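PDB 3P2Y: alanine dehydrogenase/pyridine nucleotide transhydrogenase from Mycobacterium smegmatis str. MC2 155, which probably couples hydride transfer between NADH and NADP to proton pumping across the membrane, as the alpha-1 subunit of a transhydrogenase. Local coordinates for residues 154-159 / 330-335; 270-275 / 299-304; 279-284 / 306-311. All coordinates share one frame; numbering follows the deposited sequence. Where two conformers were deposited one is given.

Contacts 2 and 3 belong to one corner of the Rossmann-type sheet domain, their centres 7 Å apart. Their segments alternate along the chain, so each strand end paired in contact 2 leads into a loop joined in contact 3, and A302 O lies 2.8 Å from G307 N, probably hydrogen-bonded. Contact 1 is set nearer the middle of the chain, where the long helix 148-167 meets the turn before helix 336-354. Its centre is 13 Å from that of contact 2, which it touches through L331 CD1 and L301 CD2, 3.5 Å apart, and 20 Å from that of contact 3. All three lie away from the calcium sites.

Contact 1: residues 154-159 / 330-335; sequences NVAGYK and NLPATM. With EDO (1,2-ethanediol), chain G.
K159, on helix 148-167, reaches across to the turn 330-335 just before helix 336-354. Its CB lies 4.2 Å from L331 CD2, and CG passes T334 OG1 at 3.6 Å. A bend at chi2 (-52°) brings CD to 4.0 Å from M335 SD, and further bends at chi3 and chi4 turn the amino group toward T334. There K159 NZ gives a hydrogen bond of 2.8 Å to T334 OG1 and another of 2.8 Å to O2 of an ethanediol, probably from the crystallisation liquor, whose O1 bonds back to K159 O. S166 O of the second subunit also accepts from NZ. T334 OG1 in turn donates to L331 O at 2.6 Å, in the carbonyl plane and on a lone pair. Beside K159 CD, M335 SD makes an oblique Met-aromatic contact with Y158, 3.5 Å from CE2, and M335 CE packs against V155 CG1; F171 of the second subunit meets the Y158 ring edge-to-face and packs on V155 and M335. A156 and L331 touch through their CB atoms. The chemistry thus runs in one direction, lysine to threonine to carbonyl, tying the long helix to the turn and, through NZ, to the partner subunit.

Contact 2: residues 270-275 / 299-304; sequences ITTALV and VDLAGE
T271 places its hydroxyl over one face of the D300 carboxylate, with T271 OG1 3.2 Å from D300 OD1, while from the other side of the plane A302 N bonds to the same D300 OD1 at 3.0 Å, on its anti side and 31° out of the carboxylate plane, closing an Asx turn just beyond the strand. The loop that follows completes the carboxylate's surroundings: N308 N bonds to OD1, and C309 N and T312 OG1 to OD2, so this buried acid is held at both oxygens. The arrangement sits at the C-terminal ends of two adjacent parallel strands, 268-271 and 297-300, in the beta-alpha-beta unit of a Rossmann-type sheet. T271 N donates to V299 O at 2.9 Å, and L301 N returns a bond of 3.0 Å to T271 O. I270 and V299 share the face covered by helix 148-167, their side chains meeting at CG1 and CB; T271 and D300 point to the other face. With chi1 at 70°, T271 OG1 stands between its own backbone N and carbonyl carbon, from where it bonds to N308 OD1 of the following loop. T272 OG1 bonds to G191 O, in what is probably the dinucleotide-binding glycine loop. Beyond the strands the chains diverge. T272 and L301 still run side by side in the same direction, CG2 to CD1, and the last touch is L274 CD2 resting 3.9 Å from A302 CB.

Contact 3: residues 279-284 / 306-311; sequences PAPRLV and GGNCEL
N308 O is gripped by two successive backbone amides: L283 N donates at 2.8 Å in the carbonyl plane, on a lone pair, and V284 N at 3.0 Å from a position tilted 29° out of that plane. These bonds join two loops that follow neighbouring parallel strands of the Rossmann-type fold: loop 279-284 comes after strand 268-271, and loop 306-311 comes after strand 297-300. The N308 side chain secures the same loop a second time. Its ND2 donates to P281 O at 2.9 Å, nearly straight at 167°, with the acceptor almost in the amide plane. A273 O also accepts from ND2, while OD1 is held by the T271 hydroxyl. L283 CD1 lies alongside this amide, 4.0 Å from N308 CG. Further along, E310 N bonds to V284 O; together with the V284 N bond to N308 O, this makes V284 and C309 a single isolated bridge. On the outer side, R282 bends at chi2 and chi3, which turns its guanidinium back over the other loop. One face of that group lies on E310 CA, and R282 NH1 is 3.5 Å from E310 CB. The guanidinium and carboxylate planes are only 18° apart, but E310 OE1 lies well out of the guanidinium plane, 4.1 Å from R282 NH1, so probably only the charges attract; OE1 instead accepts from A286 N, at the start of helix 286-290. A water spans A280 O and G307 O, donating to both. Beside the bridge, V284 CG1 packs 3.7 Å from C309 SG.

Contact 1: residues 154-159 / 330-335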
loop_
_atom_site.group_PDB
_atom_site.type_symbol
_atom_site.label_atom_id
_atom_site.label_comp_id
_atom_site.label_asym_id
_atom_site.label_seq_id
_atom_site.Cartn_x
_atom_site.Cartn_y
_atom_site.Cartn_z
ATOM N N ASN A 154 -12.204 4.403 -10.720
ATOM C CA ASN A 154 -12.194 3.072 -10.062
ATOM C C ASN A 154 -10.803 2.705 -9.604
ATOM O O ASN A 154 -10.608 2.252 -8.472
ATOM C CB ASN A 154 -12.697 1.958 -10.991
ATOM C CG ASN A 154 -14.107 1.563 -10.717
ATOM O OD1 ASN A 154 -14.486 1.278 -9.565
ATOM N ND2 ASN A 154 -14.920 1.487 -11.796
ATOM N N VAL A 155 -9.821 2.898 -10.483
ATOM C CA VAL A 155 -8.437 2.611 -10.080
ATOM C C VAL A 155 -8.039 3.518 -8.894
ATOM O O VAL A 155 -7.393 3.051 -7.943
ATOM C CB VAL A 155 -7.439 2.794 -11.240
ATOM C CG1 VAL A 155 -5.972 2.580 -10.729
ATOM C CG2 VAL A 155 -7.775 1.795 -12.402
ATOM N N ALA A 156 -8.390 4.799 -8.984
ATOM C CA ALA A 156 -7.968 5.762 -7.977
ATOM C C ALA A 156 -8.560 5.423 -6.610
ATOM O O ALA A 156 -7.833 5.475 -5.611
ATOM C CB ALA A 156 -8.317 7.193 -8.394
ATOM N N GLY A 157 -9.857 5.044 -6.565
ATOM C CA GLY A 157 -10.484 4.720 -5.277
ATOM C C GLY A 157 -9.809 3.523 -4.616
ATOM O O GLY A 157 -9.584 3.508 -3.395
ATOM N N TYR A 158 -9.500 2.502 -5.423
ATOM C CA TYR A 158 -8.793 1.305 -4.923
ATOM C C TYR A 158 -7.404 1.675 -4.389
ATOM O O TYR A 158 -7.033 1.313 -3.256
ATOM C CB TYR A 158 -8.702 0.295 -6.082
ATOM C CG TYR A 158 -7.781 -0.864 -5.879
ATOM C CD1 TYR A 158 -8.153 -1.934 -5.076
ATOM C CD2 TYR A 158 -6.539 -0.901 -6.514
ATOM C CE1 TYR A 158 -7.298 -3.026 -4.890
ATOM C CE2 TYR A 158 -5.666 -2.001 -6.340
ATOM C CZ TYR A 158 -6.078 -3.065 -5.538
ATOM O OH TYR A 158 -5.247 -4.160 -5.348
ATOM N N LYS A 159 -6.634 2.412 -5.187
ATOM C CA LYS A 159 -5.258 2.761 -4.749
ATOM C C LYS A 159 -5.270 3.753 -3.576
ATOM O O LYS A 159 -4.304 3.787 -2.786
ATOM C CB LYS A 159 -4.448 3.324 -5.920
ATOM C CG LYS A 159 -4.125 2.286 -7.018
ATOM C CD LYS A 159 -3.472 1.010 -6.490
ATOM C CE LYS A 159 -2.148 1.256 -5.665
ATOM N NZ LYS A 159 -1.003 1.624 -6.659
ATOM N N ASN A 330 -1.874 11.493 -9.017
ATOM C CA ASN A 330 -2.154 10.650 -10.186
ATOM C C ASN A 330 -2.183 9.200 -9.781
ATOM O O ASN A 330 -1.244 8.443 -10.053
ATOM C CB ASN A 330 -1.122 10.931 -11.301
ATOM C CG ASN A 330 -1.500 10.291 -12.651
ATOM O OD1 ASN A 330 -2.482 9.525 -12.757
ATOM N ND2 ASN A 330 -0.695 10.596 -13.693
ATOM N N LEU A 331 -3.237 8.814 -9.050
ATOM C CA LEU A 331 -3.316 7.416 -8.622
ATOM C C LEU A 331 -3.436 6.385 -9.778
ATOM O O LEU A 331 -2.878 5.290 -9.666
ATOM C CB LEU A 331 -4.419 7.223 -7.573
ATOM C CG LEU A 331 -4.047 7.848 -6.222
ATOM C CD1 LEU A 331 -5.276 7.727 -5.290
ATOM C CD2 LEU A 331 -2.838 7.136 -5.553
ATOM N N PRO A 332 -4.135 6.730 -10.890
ATOM C CA PRO A 332 -4.168 5.809 -12.032
ATOM C C PRO A 332 -2.779 5.407 -12.537
ATOM O O PRO A 332 -2.559 4.227 -12.869
ATOM C CB PRO A 332 -4.944 6.621 -13.104
ATOM C CG PRO A 332 -5.965 7.354 -12.251
ATOM C CD PRO A 332 -5.028 7.885 -11.117
ATOM N N ALA A 333 -1.844 6.367 -12.550
ATOM C CA ALA A 333 -0.473 6.093 -12.987
ATOM C C ALA A 333 0.240 5.094 -12.052
ATOM O O ALA A 333 1.171 4.417 -12.465
ATOM C CB ALA A 333 0.330 7.394 -13.095
ATOM N N THR A 334 -0.229 4.968 -10.809
ATOM C CA THR A 334 0.392 4.021 -9.872
ATOM C C THR A 334 -0.026 2.561 -10.084
ATOM O O THR A 334 0.496 1.668 -9.424
ATOM C CB THR A 334 0.171 4.378 -8.394
ATOM O OG1 THR A 334 -1.192 4.095 -8.014
ATOM C CG2 THR A 334 0.513 5.854 -8.124
ATOM N N MET A 335 -0.957 2.332 -10.993
ATOM C CA MET A 335 -1.403 0.959 -11.279
ATOM C C MET A 335 -1.638 0.912 -12.786
ATOM O O MET A 335 -2.763 0.744 -13.288
ATOM C CB MET A 335 -2.663 0.603 -10.447
ATOM C CG MET A 335 -2.892 -0.948 -10.364
ATOM S SD MET A 335 -4.485 -1.266 -9.569
ATOM C CE MET A 335 -5.561 -1.080 -10.971
HETATM C C1 EDO G . -0.922 4.458 -4.215
HETATM O O1 EDO G . -1.581 3.548 -3.317
HETATM C C2 EDO G . 0.582 4.130 -4.305
HETATM O O2 EDO G . 0.858 2.892 -5.013
#

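Contact 2: residues 270-275 / 299-304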
loop_
_atom_site.group_PDB
_atom_site.type_symbol
_atom_site.label_atom_id
_atom_site.label_comp_id
_atom_site.label_asym_id
_atom_site.label_seq_id
_atom_site.Cartn_x
_atom_site.Cartn_y
_atom_site.Cartn_z
ATOM N N ILE A 270 -11.090 9.203 3.454
ATOM C CA ILE A 270 -10.752 9.363 2.043
ATOM C C ILE A 270 -11.732 10.373 1.475
ATOM O O ILE A 270 -12.949 10.214 1.623
ATOM C CB ILE A 270 -10.856 8.010 1.295
ATOM C CG1 ILE A 270 -9.901 6.995 1.944
ATOM C CG2 ILE A 270 -10.566 8.193 -0.203
ATOM C CD1 ILE A 270 -9.992 5.588 1.427
ATOM N N THR A 271 -11.202 11.424 0.843
ATOM C CA THR A 271 -12.076 12.475 0.299
ATOM C C THR A 271 -11.953 12.504 -1.220
ATOM O O THR A 271 -10.841 12.419 -1.761
ATOM C CB THR A 271 -11.750 13.875 0.905
ATOM O OG1 THR A 271 -10.484 14.333 0.414
ATOM C CG2 THR A 271 -11.665 13.784 2.442
ATOM N N THR A 272 -13.080 12.623 -1.921
ATOM C CA THR A 272 -13.032 12.425 -3.382
ATOM C C THR A 272 -13.815 13.486 -4.147
ATOM O O THR A 272 -13.875 13.429 -5.372
ATOM C CB THR A 272 -13.599 11.035 -3.836
ATOM O OG1 THR A 272 -15.040 11.055 -3.770
ATOM C CG2 THR A 272 -13.065 9.864 -2.988
ATOM N N ALA A 273 -14.462 14.404 -3.430
ATOM C CA ALA A 273 -15.456 15.286 -4.075
ATOM C C ALA A 273 -14.806 16.316 -4.997
ATOM O O ALA A 273 -13.840 17.008 -4.620
ATOM C CB ALA A 273 -16.306 15.963 -3.055
ATOM N N LEU A 274 -15.364 16.420 -6.207
ATOM C CA LEU A 274 -14.880 17.360 -7.215
ATOM C C LEU A 274 -16.034 18.183 -7.745
ATOM O O LEU A 274 -17.197 17.761 -7.672
ATOM C CB LEU A 274 -14.245 16.634 -8.404
ATOM C CG LEU A 274 -13.143 15.627 -8.071
ATOM C CD1 LEU A 274 -12.846 14.714 -9.251
ATOM C CD2 LEU A 274 -11.891 16.344 -7.581
ATOM N N VAL A 275 -15.693 19.360 -8.266
ATOM C CA VAL A 275 -16.610 20.159 -9.081
ATOM C C VAL A 275 -15.841 20.464 -10.364
ATOM O O VAL A 275 -14.825 21.145 -10.323
ATOM C CB VAL A 275 -17.049 21.467 -8.376
ATOM C CG1 VAL A 275 -18.017 22.259 -9.270
ATOM C CG2 VAL A 275 -17.718 21.175 -7.035
ATOM N N VAL A 299 -6.710 10.822 3.246
ATOM C CA VAL A 299 -6.241 10.659 1.852
ATOM C C VAL A 299 -7.157 11.556 1.010
ATOM O O VAL A 299 -8.341 11.266 0.811
ATOM C CB VAL A 299 -6.341 9.207 1.364
ATOM C CG1 VAL A 299 -5.724 9.088 -0.078
ATOM C CG2 VAL A 299 -5.629 8.223 2.351
ATOM N N ASP A 300 -6.609 12.681 0.561
ATOM C CA ASP A 300 -7.362 13.708 -0.166
ATOM C C ASP A 300 -7.056 13.541 -1.646
ATOM O O ASP A 300 -5.907 13.731 -2.082
ATOM C CB ASP A 300 -6.898 15.083 0.379
ATOM C CG ASP A 300 -7.672 16.273 -0.186
ATOM O OD1 ASP A 300 -8.388 16.163 -1.203
ATOM O OD2 ASP A 300 -7.479 17.377 0.387
ATOM N N LEU A 301 -8.060 13.141 -2.431
ATOM C CA LEU A 301 -7.848 12.914 -3.862
ATOM C C LEU A 301 -8.026 14.164 -4.706
ATOM O O LEU A 301 -7.829 14.121 -5.916
ATOM C CB LEU A 301 -8.790 11.840 -4.421
ATOM C CG LEU A 301 -8.732 10.454 -3.747
ATOM C CD1 LEU A 301 -9.479 9.421 -4.607
ATOM C CD2 LEU A 301 -7.291 10.046 -3.532
ATOM N N ALA A 302 -8.377 15.271 -4.068
ATOM C CA ALA A 302 -8.756 16.495 -4.803
ATOM C C ALA A 302 -7.645 17.572 -4.849
ATOM O O ALA A 302 -7.927 18.757 -5.100
ATOM C CB ALA A 302 -10.059 17.072 -4.212
ATOM N N GLY A 303 -6.389 17.154 -4.636
ATOM C CA GLY A 303 -5.263 18.088 -4.494
ATOM C C GLY A 303 -5.060 18.996 -5.698
ATOM O O GLY A 303 -4.707 20.161 -5.538
ATOM N N GLU A 304 -5.310 18.477 -6.896
ATOM C CA GLU A 304 -5.105 19.258 -8.121
ATOM C C GLU A 304 -6.008 20.490 -8.158
ATOM O O GLU A 304 -5.658 21.509 -8.792
ATOM C CB GLU A 304 -5.375 18.387 -9.346
ATOM C CG GLU A 304 -4.745 18.911 -10.632
ATOM C CD GLU A 304 -3.257 18.584 -10.684
ATOM O OE1 GLU A 304 -2.916 17.396 -10.939
ATOM O OE2 GLU A 304 -2.432 19.499 -10.440
#

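Contact 3: residues 279-284 / 306-311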
loop_
_atom_site.group_PDB
_atom_site.type_symbol
_atom_site.label_atom_id
_atom_site.label_comp_id
_atom_site.label_asym_id
_atom_site.label_seq_id
_atom_site.Cartn_x
_atom_site.Cartn_y
_atom_site.Cartn_z
ATOM N N PRO A 279 -12.785 24.905 -7.867
ATOM C CA PRO A 279 -12.072 24.403 -6.697
ATOM C C PRO A 279 -12.778 23.189 -6.087
ATOM O O PRO A 279 -13.950 23.079 -6.140
ATOM C CB PRO A 279 -12.168 25.556 -5.732
ATOM C CG PRO A 279 -12.245 26.725 -6.604
ATOM C CD PRO A 279 -13.045 26.338 -7.742
ATOM N N ALA A 280 -12.016 22.315 -5.482
ATOM C CA ALA A 280 -12.590 21.200 -4.754
ATOM C C ALA A 280 -13.399 21.719 -3.557
ATOM O O ALA A 280 -12.960 22.658 -2.873
ATOM C CB ALA A 280 -11.478 20.277 -4.291
ATOM N N PRO A 281 -14.564 21.108 -3.291
ATOM C CA PRO A 281 -15.335 21.422 -2.084
ATOM C C PRO A 281 -14.536 21.141 -0.804
ATOM O O PRO A 281 -13.935 20.058 -0.675
ATOM C CB PRO A 281 -16.502 20.433 -2.151
ATOM C CG PRO A 281 -16.577 19.994 -3.559
ATOM C CD PRO A 281 -15.211 20.053 -4.099
ATOM N N ARG A 282 -14.557 22.086 0.138
ATOM C CA ARG A 282 -13.945 21.880 1.449
ATOM C C ARG A 282 -14.809 20.971 2.326
ATOM O O ARG A 282 -15.929 21.317 2.676
ATOM C CB ARG A 282 -13.682 23.242 2.131
ATOM C CG ARG A 282 -12.995 23.159 3.480
ATOM C CD ARG A 282 -11.522 22.697 3.381
ATOM N NE ARG A 282 -10.684 23.504 2.486
ATOM C CZ ARG A 282 -10.248 24.743 2.748
ATOM N NH1 ARG A 282 -10.580 25.367 3.882
ATOM N NH2 ARG A 282 -9.477 25.366 1.858
ATOM N N LEU A 283 -14.293 19.797 2.671
ATOM C CA LEU A 283 -15.051 18.833 3.469
ATOM C C LEU A 283 -14.414 18.516 4.815
ATOM O O LEU A 283 -15.105 18.038 5.731
ATOM C CB LEU A 283 -15.231 17.525 2.687
ATOM C CG LEU A 283 -15.908 17.579 1.310
ATOM C CD1 LEU A 283 -15.694 16.249 0.581
ATOM C CD2 LEU A 283 -17.385 17.868 1.458
ATOM N N VAL A 284 -13.102 18.717 4.915
ATOM C CA VAL A 284 -12.361 18.395 6.132
ATOM C C VAL A 284 -11.655 19.678 6.559
ATOM O O VAL A 284 -10.635 20.068 5.978
ATOM C CB VAL A 284 -11.338 17.256 5.904
ATOM C CG1 VAL A 284 -10.500 16.978 7.175
ATOM C CG2 VAL A 284 -12.059 15.951 5.431
ATOM N N GLY A 306 -7.162 22.038 -5.265
ATOM C CA GLY A 306 -7.109 22.719 -3.983
ATOM C C GLY A 306 -7.240 21.817 -2.764
ATOM O O GLY A 306 -6.875 22.223 -1.657
ATOM N N GLY A 307 -7.735 20.594 -2.970
ATOM C CA GLY A 307 -7.930 19.631 -1.869
ATOM C C GLY A 307 -9.243 19.797 -1.122
ATOM O O GLY A 307 -9.718 20.919 -0.930
ATOM N N ASN A 308 -9.824 18.680 -0.678
ATOM C CA ASN A 308 -11.015 18.704 0.163
ATOM C C ASN A 308 -10.651 19.053 1.590
ATOM O O ASN A 308 -11.539 19.373 2.395
ATOM C CB ASN A 308 -11.711 17.334 0.175
ATOM C CG ASN A 308 -12.143 16.872 -1.225
ATOM O OD1 ASN A 308 -11.801 15.764 -1.660
ATOM N ND2 ASN A 308 -12.869 17.725 -1.945
ATOM N N CYS A 309 -9.355 18.937 1.910
ATOM C CA CYS A 309 -8.880 19.178 3.272
ATOM C C CYS A 309 -8.107 20.477 3.303
ATOM O O CYS A 309 -7.217 20.703 2.491
ATOM C CB CYS A 309 -8.006 18.021 3.796
ATOM S SG CYS A 309 -7.427 18.226 5.499
ATOM N N GLU A 310 -8.456 21.322 4.267
ATOM C CA GLU A 310 -7.800 22.617 4.463
ATOM C C GLU A 310 -6.267 22.520 4.629
ATOM O O GLU A 310 -5.528 23.427 4.234
ATOM C CB GLU A 310 -8.457 23.310 5.671
ATOM C CG GLU A 310 -7.871 24.646 6.118
ATOM C CD GLU A 310 -8.659 25.280 7.283
ATOM O OE1 GLU A 310 -9.655 24.678 7.780
ATOM O OE2 GLU A 310 -8.259 26.390 7.704
ATOM N N LEU A 311 -5.795 21.421 5.206
ATOM C CA LEU A 311 -4.371 21.279 5.501
ATOM C C LEU A 311 -3.609 20.543 4.390
ATOM O O LEU A 311 -2.403 20.332 4.490
ATOM C CB LEU A 311 -4.188 20.589 6.853
ATOM C CG LEU A 311 -4.802 21.342 8.042
ATOM C CD1 LEU A 311 -4.854 20.460 9.279
ATOM C CD2 LEU A 311 -4.012 22.640 8.319
HETATM O O HOH W 1 -10.355 23.364 -2.386
#